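Local coordinates for protein RNA-dependent RNA polymerase (Qualyub virus, PDB 6DX1) that carries a viral ovarian tumour (OTU) domain, a cysteine protease that probably acts as a deubiquitinase on ubiquitin-modified proteins, at residues 8-11 with 17-20; 28-33 with 140-145; 65-70 with 108-113; 102-107 with 130-135; 117-120 with 126-129. All blocks are in the same frame, centred on the assembly; numbering follows the deposited sequence.

Contact 1: 8-11 with 17-20; sequences IVWE and CSQA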
# COMPACT_ATOMS: atom_id res chain seq x y z
N ILE A 8 -3.93 11.17 -15.53
CA ILE A 8 -4.03 9.75 -15.20
C ILE A 8 -5.46 9.30 -15.43
O ILE A 8 -6.40 9.93 -14.94
CB ILE A 8 -3.61 9.47 -13.75
CG1 ILE A 8 -2.18 9.95 -13.52
CG2 ILE A 8 -3.71 7.98 -13.46
CD1 ILE A 8 -1.68 9.71 -12.11
N VAL A 9 -5.62 8.19 -16.15
CA VAL A 9 -6.94 7.61 -16.40
C VAL A 9 -7.06 6.43 -15.45
O VAL A 9 -6.70 5.30 -15.78
CB VAL A 9 -7.12 7.20 -17.86
CG1 VAL A 9 -8.55 6.70 -18.09
CG2 VAL A 9 -6.80 8.36 -18.78
N TRP A 10 -7.58 6.69 -14.25
CA TRP A 10 -7.83 5.62 -13.29
C TRP A 10 -9.07 4.85 -13.69
O TRP A 10 -10.12 5.45 -13.95
CB TRP A 10 -8.01 6.19 -11.88
CG TRP A 10 -6.78 6.81 -11.28
CD1 TRP A 10 -6.55 8.15 -11.10
CD2 TRP A 10 -5.63 6.13 -10.78
NE1 TRP A 10 -5.32 8.34 -10.51
CE2 TRP A 10 -4.74 7.12 -10.30
CE3 TRP A 10 -5.26 4.79 -10.68
CZ2 TRP A 10 -3.49 6.80 -9.74
CZ3 TRP A 10 -4.03 4.47 -10.13
CH2 TRP A 10 -3.16 5.48 -9.66
N GLU A 11 -8.96 3.53 -13.74
CA GLU A 11 -10.06 2.66 -14.12
C GLU A 11 -10.50 1.84 -12.91
O GLU A 11 -9.66 1.24 -12.24
CB GLU A 11 -9.64 1.74 -15.26
CG GLU A 11 -10.68 0.70 -15.63
CD GLU A 11 -10.40 0.04 -16.96
OE1 GLU A 11 -10.80 0.60 -18.00
OE2 GLU A 11 -9.76 -1.03 -16.95
N CYS A 17 -10.79 0.49 -5.08
CA CYS A 17 -9.54 0.24 -5.79
C CYS A 17 -9.69 0.58 -7.26
O CYS A 17 -10.67 0.19 -7.90
CB CYS A 17 -9.12 -1.22 -5.63
SG CYS A 17 -7.62 -1.65 -6.52
N SER A 18 -8.72 1.32 -7.80
CA SER A 18 -8.66 1.62 -9.23
C SER A 18 -7.22 1.44 -9.72
O SER A 18 -6.28 1.33 -8.92
CB SER A 18 -9.18 3.03 -9.53
OG SER A 18 -8.48 4.02 -8.77
N GLN A 19 -7.03 1.42 -11.04
CA GLN A 19 -5.70 1.15 -11.60
C GLN A 19 -5.50 1.95 -12.89
O GLN A 19 -6.46 2.36 -13.53
CB GLN A 19 -5.51 -0.35 -11.89
CG GLN A 19 -6.36 -0.86 -13.04
CD GLN A 19 -6.26 -2.37 -13.21
OE1 GLN A 19 -5.51 -3.03 -12.50
NE2 GLN A 19 -7.03 -2.92 -14.14
N ALA A 20 -4.23 2.13 -13.26
CA ALA A 20 -3.94 2.95 -14.44
C ALA A 20 -2.57 2.62 -15.00
O ALA A 20 -1.67 2.21 -14.26
CB ALA A 20 -3.99 4.44 -14.07
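W10 and E11 meet S18, Q19 and A20 where the polypeptide enters the antiparallel β-hairpin of strands 11-14 and 17-25, the former an outermost strand of the mixed OTU sheet. E11 and Q19 form a hydrogen-bonded pair that fixes the register. E11 N reaches Q19 O at 2.8 Å, with 165° at the hydrogen, and Q19 N returns a more bent bond to E11 O at 2.9 Å. Just upstream, the indole of W10 is laid along the second strand. Its CG stands opposite the carbonyl carbon and beside the backbone N (chi1 -67°), which brings the ring alongside S18 and against A20. Followed outward, W10 CB starts 3.8 Å from S18 OG, and CG and CD2 pass that same oxygen at greater range. W10 CE3 comes to 3.6 Å from Q19 C and equally near A20 CB, while CZ3 closes on the A20 backbone N. The methyl of A20 therefore makes an off-centre CH-pi contact, 4.1 Å from CB to the centroid of the six-membered W10 ring and 29° from its normal. R131 on strand 125-132 makes a cation-pi contact with the same indole and donates through NE to S18 OG, so that hydroxyl is satisfied by R131. A20 CB is hemmed in further by the loop, with I8 CG2 at 3.6 Å and V9 O at 3.3 Å from it.

Contact 2: 28-33 with 140-145; sequences EFFNKE and AINLLH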
# COMPACT_ATOMS: atom_id res chain seq x y z
N GLU A 28 11.47 12.38 -10.66
CA GLU A 28 10.97 13.72 -10.95
C GLU A 28 9.91 14.16 -9.94
O GLU A 28 9.72 15.37 -9.74
CB GLU A 28 10.43 13.78 -12.39
CG GLU A 28 9.26 14.75 -12.61
CD GLU A 28 8.94 14.99 -14.09
OE1 GLU A 28 8.86 14.02 -14.87
OE2 GLU A 28 8.73 16.17 -14.46
N PHE A 29 9.29 13.21 -9.22
CA PHE A 29 8.20 13.51 -8.30
C PHE A 29 8.44 13.05 -6.88
O PHE A 29 7.71 13.50 -5.98
CB PHE A 29 6.90 12.85 -8.78
CG PHE A 29 6.45 13.33 -10.13
CD1 PHE A 29 5.75 14.52 -10.24
CD2 PHE A 29 6.76 12.63 -11.27
CE1 PHE A 29 5.34 14.98 -11.48
CE2 PHE A 29 6.35 13.08 -12.51
CZ PHE A 29 5.65 14.27 -12.61
N PHE A 30 9.41 12.18 -6.64
CA PHE A 30 9.57 11.53 -5.34
C PHE A 30 11.04 11.37 -5.01
O PHE A 30 11.89 11.26 -5.90
CB PHE A 30 8.98 10.12 -5.31
CG PHE A 30 7.52 10.02 -5.63
CD1 PHE A 30 6.56 10.30 -4.67
CD2 PHE A 30 7.12 9.56 -6.88
CE1 PHE A 30 5.21 10.14 -4.96
CE2 PHE A 30 5.77 9.41 -7.17
CZ PHE A 30 4.82 9.70 -6.22
N ASN A 31 11.32 11.25 -3.71
CA ASN A 31 12.56 10.67 -3.21
C ASN A 31 12.24 9.30 -2.63
O ASN A 31 11.24 9.15 -1.91
CB ASN A 31 13.20 11.57 -2.15
CG ASN A 31 13.60 12.93 -2.71
OD1 ASN A 31 14.26 13.01 -3.74
ND2 ASN A 31 13.19 13.99 -2.04
N LYS A 32 13.07 8.31 -2.93
CA LYS A 32 12.85 6.94 -2.46
C LYS A 32 13.55 6.71 -1.13
O LYS A 32 14.69 7.16 -0.93
CB LYS A 32 13.33 5.93 -3.50
CG LYS A 32 13.13 4.48 -3.10
CD LYS A 32 13.62 3.54 -4.17
CE LYS A 32 15.13 3.64 -4.34
NZ LYS A 32 15.68 2.48 -5.10
N GLU A 33 12.86 6.04 -0.21
CA GLU A 33 13.45 5.58 1.04
C GLU A 33 13.33 4.06 1.09
O GLU A 33 12.21 3.53 1.05
CB GLU A 33 12.79 6.23 2.25
CG GLU A 33 12.94 7.76 2.22
CD GLU A 33 12.50 8.45 3.50
OE1 GLU A 33 12.05 7.77 4.44
OE2 GLU A 33 12.61 9.70 3.55
N ALA A 140 -1.40 10.94 -0.62
CA ALA A 140 -1.36 9.49 -0.54
C ALA A 140 -0.13 9.00 0.20
O ALA A 140 0.88 9.71 0.34
CB ALA A 140 -1.38 8.85 -1.94
N ILE A 141 -0.24 7.77 0.69
CA ILE A 141 0.94 6.97 1.00
C ILE A 141 1.37 6.34 -0.33
O ILE A 141 0.65 5.51 -0.89
CB ILE A 141 0.64 5.89 2.04
CG1 ILE A 141 0.04 6.51 3.31
CG2 ILE A 141 1.91 5.09 2.36
CD1 ILE A 141 -0.33 5.48 4.38
N ASN A 142 2.53 6.75 -0.82
CA ASN A 142 3.06 6.29 -2.10
C ASN A 142 4.11 5.21 -1.87
O ASN A 142 5.09 5.44 -1.15
CB ASN A 142 3.69 7.45 -2.87
CG ASN A 142 2.66 8.51 -3.25
OD1 ASN A 142 1.99 8.39 -4.27
ND2 ASN A 142 2.53 9.53 -2.42
N LEU A 143 3.94 4.05 -2.50
CA LEU A 143 4.89 2.96 -2.39
C LEU A 143 5.47 2.62 -3.76
O LEU A 143 4.75 2.61 -4.77
CB LEU A 143 4.24 1.71 -1.80
CG LEU A 143 3.61 1.79 -0.41
CD1 LEU A 143 3.41 0.38 0.14
CD2 LEU A 143 4.47 2.61 0.54
N LEU A 144 6.77 2.34 -3.81
CA LEU A 144 7.38 1.86 -5.04
C LEU A 144 7.29 0.34 -5.01
O LEU A 144 7.84 -0.30 -4.11
CB LEU A 144 8.83 2.33 -5.16
CG LEU A 144 9.47 2.10 -6.53
CD1 LEU A 144 8.87 3.06 -7.57
CD2 LEU A 144 10.99 2.26 -6.47
N HIS A 145 6.55 -0.22 -5.96
CA HIS A 145 6.26 -1.65 -6.00
C HIS A 145 7.15 -2.27 -7.06
O HIS A 145 6.92 -2.08 -8.26
CB HIS A 145 4.78 -1.87 -6.31
CG HIS A 145 4.33 -3.29 -6.16
ND1 HIS A 145 3.11 -3.73 -6.63
CD2 HIS A 145 4.93 -4.36 -5.60
CE1 HIS A 145 2.98 -5.02 -6.37
NE2 HIS A 145 4.07 -5.43 -5.74
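The backbones of F30 and N142 stay 9.0 Å apart between CA atoms and those of K32 and L144 7.9 Å, too far for strand pairing, so 30-33 and 140-145 meet through side chains alone. In the mixed OTU β-sheet, strand 150-156 lies between these two in the strand order, and the outermost strand 30-33 brings its side chains across to strand 140-146. The phenyl of F30 meets the amide of N142 with the two planes 52° apart. F30 CE1 is the leading atom, 3.5 Å from N142 CG, and the adjoining F30 CZ lies 3.7 Å from N142 OD1. That amide can hardly rotate, because OD1 accepts from the indole NE1 of W118 and ND2 donates to the carbonyl of Y137. Both polar atoms are thus satisfied although the residue is buried, and the aromatic rings of W118 and Y137 also touch F30. Farther along the strand, K32 uses the aliphatic part of its chain. A bend at chi3 (66°) turns the end of that chain, and NZ forms a salt bridge with D123. Two bonds before NZ, the methylene CD of K32 rests 3.7 Å from the methyl CD2 of L144.

Contact 3: 65-70 with 108-113; sequences REFAET and SKLLKL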
# COMPACT_ATOMS: atom_id res chain seq x y z
N ARG A 65 -4.90 -5.61 11.92
CA ARG A 65 -5.71 -6.64 12.56
C ARG A 65 -6.83 -6.02 13.38
O ARG A 65 -7.97 -6.52 13.37
CB ARG A 65 -4.83 -7.52 13.45
CG ARG A 65 -3.99 -8.51 12.68
CD ARG A 65 -3.24 -9.44 13.62
NE ARG A 65 -2.09 -8.80 14.25
CZ ARG A 65 -0.85 -8.87 13.78
NH1 ARG A 65 -0.59 -9.54 12.66
NH2 ARG A 65 0.15 -8.26 14.42
N GLU A 66 -6.54 -4.92 14.08
CA GLU A 66 -7.55 -4.30 14.93
C GLU A 66 -8.68 -3.70 14.11
O GLU A 66 -9.86 -3.82 14.48
CB GLU A 66 -6.92 -3.24 15.82
CG GLU A 66 -6.21 -3.85 17.02
CD GLU A 66 -5.16 -2.95 17.61
OE1 GLU A 66 -4.39 -3.43 18.47
OE2 GLU A 66 -5.11 -1.76 17.24
N PHE A 67 -8.36 -3.05 12.99
CA PHE A 67 -9.41 -2.50 12.14
C PHE A 67 -10.23 -3.60 11.49
O PHE A 67 -11.45 -3.44 11.28
CB PHE A 67 -8.81 -1.58 11.07
CG PHE A 67 -9.83 -0.72 10.36
CD1 PHE A 67 -10.40 0.37 11.00
CD2 PHE A 67 -10.20 -1.00 9.05
CE1 PHE A 67 -11.33 1.18 10.34
CE2 PHE A 67 -11.13 -0.20 8.39
CZ PHE A 67 -11.69 0.89 9.04
N ALA A 68 -9.60 -4.73 11.15
CA ALA A 68 -10.37 -5.85 10.63
C ALA A 68 -11.41 -6.31 11.65
O ALA A 68 -12.53 -6.68 11.28
CB ALA A 68 -9.44 -7.00 10.25
N GLU A 69 -11.06 -6.29 12.93
CA GLU A 69 -11.99 -6.72 13.97
C GLU A 69 -13.10 -5.70 14.20
O GLU A 69 -14.27 -6.07 14.32
CB GLU A 69 -11.24 -6.99 15.27
CG GLU A 69 -10.40 -8.22 15.23
CD GLU A 69 -9.22 -8.15 16.14
OE1 GLU A 69 -8.20 -8.75 15.77
OE2 GLU A 69 -9.29 -7.49 17.22
N THR A 70 -12.76 -4.41 14.25
CA THR A 70 -13.75 -3.40 14.62
C THR A 70 -14.61 -2.96 13.44
O THR A 70 -15.73 -2.48 13.65
CB THR A 70 -13.06 -2.19 15.25
OG1 THR A 70 -12.17 -1.59 14.29
CG2 THR A 70 -12.26 -2.59 16.49
N SER A 108 -6.17 2.31 3.87
CA SER A 108 -6.86 3.45 3.26
C SER A 108 -8.13 3.81 4.03
O SER A 108 -8.47 5.00 4.16
CB SER A 108 -7.19 3.14 1.78
OG SER A 108 -8.22 2.18 1.67
N LYS A 109 -8.81 2.80 4.58
CA LYS A 109 -10.06 3.02 5.29
C LYS A 109 -9.86 3.35 6.76
O LYS A 109 -10.64 4.13 7.32
CB LYS A 109 -10.96 1.79 5.11
CG LYS A 109 -11.36 1.60 3.64
CD LYS A 109 -12.09 0.29 3.36
CE LYS A 109 -12.63 0.29 1.93
NZ LYS A 109 -13.29 -1.02 1.57
N LEU A 110 -8.81 2.81 7.38
CA LEU A 110 -8.49 3.16 8.76
C LEU A 110 -7.94 4.58 8.84
O LEU A 110 -8.39 5.39 9.67
CB LEU A 110 -7.47 2.17 9.33
CG LEU A 110 -6.78 2.59 10.63
CD1 LEU A 110 -7.74 2.60 11.80
CD2 LEU A 110 -5.60 1.67 10.94
N LEU A 111 -6.97 4.91 8.00
CA LEU A 111 -6.30 6.20 8.06
C LEU A 111 -7.03 7.29 7.30
O LEU A 111 -6.68 8.46 7.45
CB LEU A 111 -4.87 6.07 7.52
CG LEU A 111 -4.01 5.03 8.25
CD1 LEU A 111 -2.72 4.80 7.48
CD2 LEU A 111 -3.70 5.50 9.68
N LYS A 112 -8.03 6.93 6.49
CA LYS A 112 -8.80 7.88 5.69
C LYS A 112 -7.89 8.66 4.74
O LYS A 112 -7.95 9.89 4.63
CB LYS A 112 -9.61 8.82 6.59
CG LYS A 112 -10.56 8.08 7.52
CD LYS A 112 -11.66 7.36 6.74
CE LYS A 112 -12.83 6.99 7.64
NZ LYS A 112 -12.75 5.60 8.16
N LEU A 113 -7.02 7.93 4.05
CA LEU A 113 -6.22 8.53 3.00
C LEU A 113 -6.05 7.52 1.88
O LEU A 113 -6.51 6.37 1.98
CB LEU A 113 -4.87 9.01 3.52
CG LEU A 113 -4.13 8.10 4.48
CD1 LEU A 113 -3.71 6.79 3.85
CD2 LEU A 113 -2.92 8.83 5.04
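F67 is the residue through which helix 57-70 packs against K109 and L110, near the end of helix 101-111, in the helical part of the OTU fold. R65 comes first and is directed to helix 85-92, where it touches Y88 and A89 and hydrogen-bonds through NH1 to S92. Two residues on, F67 points its ring at helix 101-111, its CG anti to the backbone N (chi1 -167°). L110 covers one face of that ring. Its CB stands 3.9 Å from the ring centroid and 15° from the normal, a CH-pi contact, and its CD1 runs on to 3.6 Å from F67 CD1. The CE2-CZ side of the ring reaches K109, with F67 CE2 3.8 Å from K109 CB and F67 CZ 3.8 Å from K109 O. A68, next in sequence, returns to Y88 on helix 85-92. Beyond CB, the extended chain of K109 leads away from F67 to a salt bridge with D15. The carbonyl of K109 accepts a bond from within the same segment: K112, leaving the helix with positive phi, folds back so that its NZ donates to K109 O at 2.7 Å, nearly in line with the C=O bond.

Contact 4: 102-107 with 130-135; sequences VEAEIL and IRWGDG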
# COMPACT_ATOMS: atom_id res chain seq x y z
N VAL A 102 -4.36 -6.46 0.37
CA VAL A 102 -5.28 -6.61 1.49
C VAL A 102 -5.11 -5.47 2.49
O VAL A 102 -6.08 -4.82 2.91
CB VAL A 102 -5.08 -7.99 2.16
CG1 VAL A 102 -5.82 -8.06 3.48
CG2 VAL A 102 -5.56 -9.09 1.23
N GLU A 103 -3.87 -5.19 2.88
CA GLU A 103 -3.61 -4.15 3.86
C GLU A 103 -3.72 -2.75 3.27
O GLU A 103 -4.01 -1.80 4.01
CB GLU A 103 -2.22 -4.38 4.46
CG GLU A 103 -2.18 -5.57 5.41
CD GLU A 103 -2.11 -6.93 4.71
OE1 GLU A 103 -1.64 -7.02 3.56
OE2 GLU A 103 -2.54 -7.92 5.34
N ALA A 104 -3.47 -2.59 1.97
CA ALA A 104 -3.69 -1.29 1.34
C ALA A 104 -5.15 -0.88 1.48
O ALA A 104 -5.44 0.28 1.81
CB ALA A 104 -3.25 -1.31 -0.12
N GLU A 105 -6.08 -1.82 1.26
CA GLU A 105 -7.49 -1.52 1.49
C GLU A 105 -7.74 -1.15 2.94
O GLU A 105 -8.38 -0.14 3.24
CB GLU A 105 -8.37 -2.72 1.10
CG GLU A 105 -9.86 -2.45 1.40
CD GLU A 105 -10.74 -3.69 1.28
OE1 GLU A 105 -11.98 -3.53 1.27
OE2 GLU A 105 -10.21 -4.80 1.16
N ILE A 106 -7.23 -1.98 3.87
CA ILE A 106 -7.47 -1.74 5.30
C ILE A 106 -6.94 -0.38 5.71
O ILE A 106 -7.62 0.40 6.39
CB ILE A 106 -6.84 -2.86 6.15
CG1 ILE A 106 -7.55 -4.19 5.93
CG2 ILE A 106 -6.87 -2.47 7.63
CD1 ILE A 106 -6.81 -5.37 6.56
N LEU A 107 -5.70 -0.07 5.32
CA LEU A 107 -5.10 1.18 5.77
C LEU A 107 -5.77 2.40 5.14
O LEU A 107 -5.90 3.44 5.79
CB LEU A 107 -3.60 1.17 5.49
CG LEU A 107 -2.87 0.20 6.41
CD1 LEU A 107 -1.52 -0.18 5.82
CD2 LEU A 107 -2.70 0.83 7.79
N ILE A 130 -1.70 1.31 -9.00
CA ILE A 130 -2.94 0.79 -8.45
C ILE A 130 -3.19 1.55 -7.15
O ILE A 130 -2.25 1.82 -6.40
CB ILE A 130 -2.91 -0.74 -8.24
CG1 ILE A 130 -4.23 -1.24 -7.68
CG2 ILE A 130 -1.77 -1.15 -7.36
CD1 ILE A 130 -4.55 -2.67 -8.12
N ARG A 131 -4.44 1.93 -6.93
CA ARG A 131 -4.75 2.94 -5.93
C ARG A 131 -5.94 2.50 -5.11
O ARG A 131 -6.90 1.95 -5.65
CB ARG A 131 -5.03 4.28 -6.65
CG ARG A 131 -5.72 5.36 -5.86
CD ARG A 131 -5.96 6.55 -6.79
NE ARG A 131 -7.14 6.39 -7.65
CZ ARG A 131 -7.94 7.39 -7.99
NH1 ARG A 131 -7.67 8.62 -7.54
NH2 ARG A 131 -9.01 7.19 -8.75
N TRP A 132 -5.88 2.74 -3.79
CA TRP A 132 -7.02 2.57 -2.90
C TRP A 132 -7.38 3.94 -2.34
O TRP A 132 -6.56 4.55 -1.65
CB TRP A 132 -6.72 1.59 -1.75
CG TRP A 132 -6.56 0.19 -2.24
CD1 TRP A 132 -7.50 -0.79 -2.19
CD2 TRP A 132 -5.41 -0.39 -2.87
NE1 TRP A 132 -7.01 -1.94 -2.75
CE2 TRP A 132 -5.73 -1.72 -3.17
CE3 TRP A 132 -4.13 0.10 -3.19
CZ2 TRP A 132 -4.83 -2.59 -3.79
CZ3 TRP A 132 -3.23 -0.76 -3.80
CH2 TRP A 132 -3.59 -2.09 -4.10
N GLY A 133 -8.58 4.42 -2.65
CA GLY A 133 -9.00 5.77 -2.32
C GLY A 133 -9.03 6.66 -3.55
O GLY A 133 -8.61 6.29 -4.65
N ASP A 134 -9.51 7.90 -3.35
CA ASP A 134 -9.81 8.82 -4.44
C ASP A 134 -8.82 9.97 -4.58
O ASP A 134 -9.05 10.87 -5.40
CB ASP A 134 -11.22 9.39 -4.27
CG ASP A 134 -12.30 8.36 -4.48
OD1 ASP A 134 -12.96 7.98 -3.49
OD2 ASP A 134 -12.50 7.92 -5.63
N GLY A 135 -7.74 9.98 -3.81
CA GLY A 135 -6.82 11.10 -3.83
C GLY A 135 -5.78 10.99 -4.93
O GLY A 135 -5.73 10.04 -5.71
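The indole of W132 carries A104 CB and E105 N over one and the same face, 3.5 and 3.9 Å above its plane. The methyl sits over the benzene part: A104 CB is 3.6 Å from the centroid of the six-membered ring and 16° off the normal, a CH-pi contact, and its nearest ring atom is CE3. The pyrrole part lies under the next helical residue, with W132 CD1 3.8 Å from E105 CA and 3.9 Å from E105 CB. The phenyl of F117 meets the indole too. A second flat group is the guanidinium of R131, whose CB points away from the helix. G133 O lies 3.3 Å above the guanidinium plane, whereas G135 O sits at its edge, 3.0 Å from R131 NH1 and only 3° out of the plane. That bond ties the turn after strand 125-132 back to the strand. W132 CG lies anti to its carbonyl carbon (chi1 -69°), and from there the ring spreads flat beneath helix 101-111. The contact thus seats the helix on the sheet of the OTU fold through one indole face, met by the A104 methyl and the E105 backbone. Only the start of the E105 side chain takes part; its extended chain carries the carboxylate off to a salt bridge with K109 NZ and a hydrogen bond from the backbone N of G77 to OE1. This buried group lies beside a cation and an amide donor, which would be expected to stabilise its negative charge.

Contact 5: 117-120 with 126-129; sequences FWKC and VTQG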
# COMPACT_ATOMS: atom_id res chain seq x y z
N PHE A 117 0.29 2.03 -5.11
CA PHE A 117 1.43 1.21 -5.51
C PHE A 117 1.87 1.63 -6.91
O PHE A 117 1.09 1.48 -7.87
CB PHE A 117 1.08 -0.28 -5.58
CG PHE A 117 0.64 -0.92 -4.28
CD1 PHE A 117 0.68 -0.25 -3.06
CD2 PHE A 117 0.19 -2.25 -4.31
CE1 PHE A 117 0.27 -0.90 -1.89
CE2 PHE A 117 -0.22 -2.90 -3.15
CZ PHE A 117 -0.18 -2.23 -1.94
N TRP A 118 3.11 2.09 -7.04
CA TRP A 118 3.65 2.52 -8.33
C TRP A 118 4.61 1.44 -8.83
O TRP A 118 5.67 1.21 -8.23
CB TRP A 118 4.37 3.86 -8.18
CG TRP A 118 3.52 5.02 -7.71
CD1 TRP A 118 3.56 5.63 -6.48
CD2 TRP A 118 2.56 5.75 -8.49
NE1 TRP A 118 2.67 6.69 -6.45
CE2 TRP A 118 2.05 6.78 -7.67
CE3 TRP A 118 2.08 5.63 -9.80
CZ2 TRP A 118 1.08 7.69 -8.12
CZ3 TRP A 118 1.12 6.53 -10.25
CH2 TRP A 118 0.62 7.54 -9.41
N LYS A 119 4.26 0.80 -9.95
CA LYS A 119 5.03 -0.33 -10.47
C LYS A 119 6.31 0.15 -11.15
O LYS A 119 6.26 0.99 -12.06
CB LYS A 119 4.18 -1.12 -11.47
CG LYS A 119 4.93 -2.27 -12.14
CD LYS A 119 4.08 -2.88 -13.26
CE LYS A 119 4.73 -4.13 -13.82
NZ LYS A 119 4.01 -4.60 -15.03
N CYS A 120 7.45 -0.41 -10.76
CA CYS A 120 8.73 0.02 -11.32
C CYS A 120 9.67 -1.18 -11.35
O CYS A 120 9.93 -1.77 -10.31
CB CYS A 120 9.33 1.16 -10.50
SG CYS A 120 11.01 1.67 -11.00
N VAL A 126 8.42 4.32 -13.57
CA VAL A 126 7.13 3.75 -13.20
C VAL A 126 6.30 3.60 -14.46
O VAL A 126 6.33 4.47 -15.34
CB VAL A 126 6.42 4.66 -12.18
CG1 VAL A 126 4.96 4.26 -12.02
CG2 VAL A 126 7.14 4.61 -10.82
N THR A 127 5.56 2.49 -14.58
CA THR A 127 4.71 2.27 -15.75
C THR A 127 3.25 2.02 -15.42
O THR A 127 2.41 2.05 -16.34
CB THR A 127 5.23 1.09 -16.58
OG1 THR A 127 5.18 -0.12 -15.80
CG2 THR A 127 6.65 1.36 -17.07
N GLN A 128 2.90 1.79 -14.15
CA GLN A 128 1.52 1.51 -13.76
C GLN A 128 1.30 1.97 -12.32
O GLN A 128 2.24 2.05 -11.53
CB GLN A 128 1.17 0.02 -13.82
CG GLN A 128 1.34 -0.66 -15.15
CD GLN A 128 0.90 -2.11 -15.09
OE1 GLN A 128 0.14 -2.51 -14.19
NE2 GLN A 128 1.35 -2.91 -16.04
N GLY A 129 0.04 2.21 -11.99
CA GLY A 129 -0.35 2.47 -10.62
C GLY A 129 -1.61 1.70 -10.27
O GLY A 129 -2.45 1.42 -11.12
O HOH W 1 3.71 -2.11 -16.87
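K119 O is gripped twice in the β-hairpin of strands 114-120 and 125-132, near the middle of the OTU sheet: it accepts from T127 N at 3.0 Å, and the CA of V126 adds a CA-H...O contact to the same oxygen at 3.1 Å. On its amide side, K119 N donates to Q128 O at 2.9 Å, with 163° at the hydrogen. One residue of the first strand thus pairs with two successive residues of the second. Together with a T127 psi of -12°, well outside the extended range, this is consistent with a β bulge. The two strands approach to 4.7 Å between axes and run at 146° to each other. One residue before K119, W118 pairs with G129 in a regular non-hydrogen-bonded pair, and F117 O receives a CA-H...O contact from G129 CA. On the face of the sheet bearing W118, C120 and V126, the valine fits against the tryptophan. V126 CG1 lies 3.9 Å from W118 CE3, and CG2 is equally close to W118 CB. G129 has no side chain there, and the W118 ring comes close to its backbone, CE3 of W118 being 4.1 Å from G129 CA. F24 of strand 17-25 meets this indole edge-to-face. On the other face, K119 and Q128 run side by side in the same direction. The lysine chain is extended, CG anti to the backbone N, and passes the Q128 stem before reaching a water molecule. K119 NZ donates to that water at 3.1 Å, and the same molecule hydrogen-bonds T127 OG1 at 2.7 Å.

From the N terminus, contact 1 closes first, a short hairpin loop at one border of the sheet. Contact 2 opens next at strand 30-33, the other border, and its long loop, closed by strand 140-146, encloses contacts 3, 4 and 5. Inside it, contact 3 joins helix 57-70 to helix 101-111, and contact 4 takes the same helix 101-111 down to strand 125-132, so their segments alternate and the two cross. Contact 5, the hairpin 114-120/125-132, nests within the loop of contact 4. Across the sheet, A20 O lies 2.8 Å from G129 N, linking contacts 1 and 5, and W118 O 2.8 Å from H145 N, linking contacts 5 and 2.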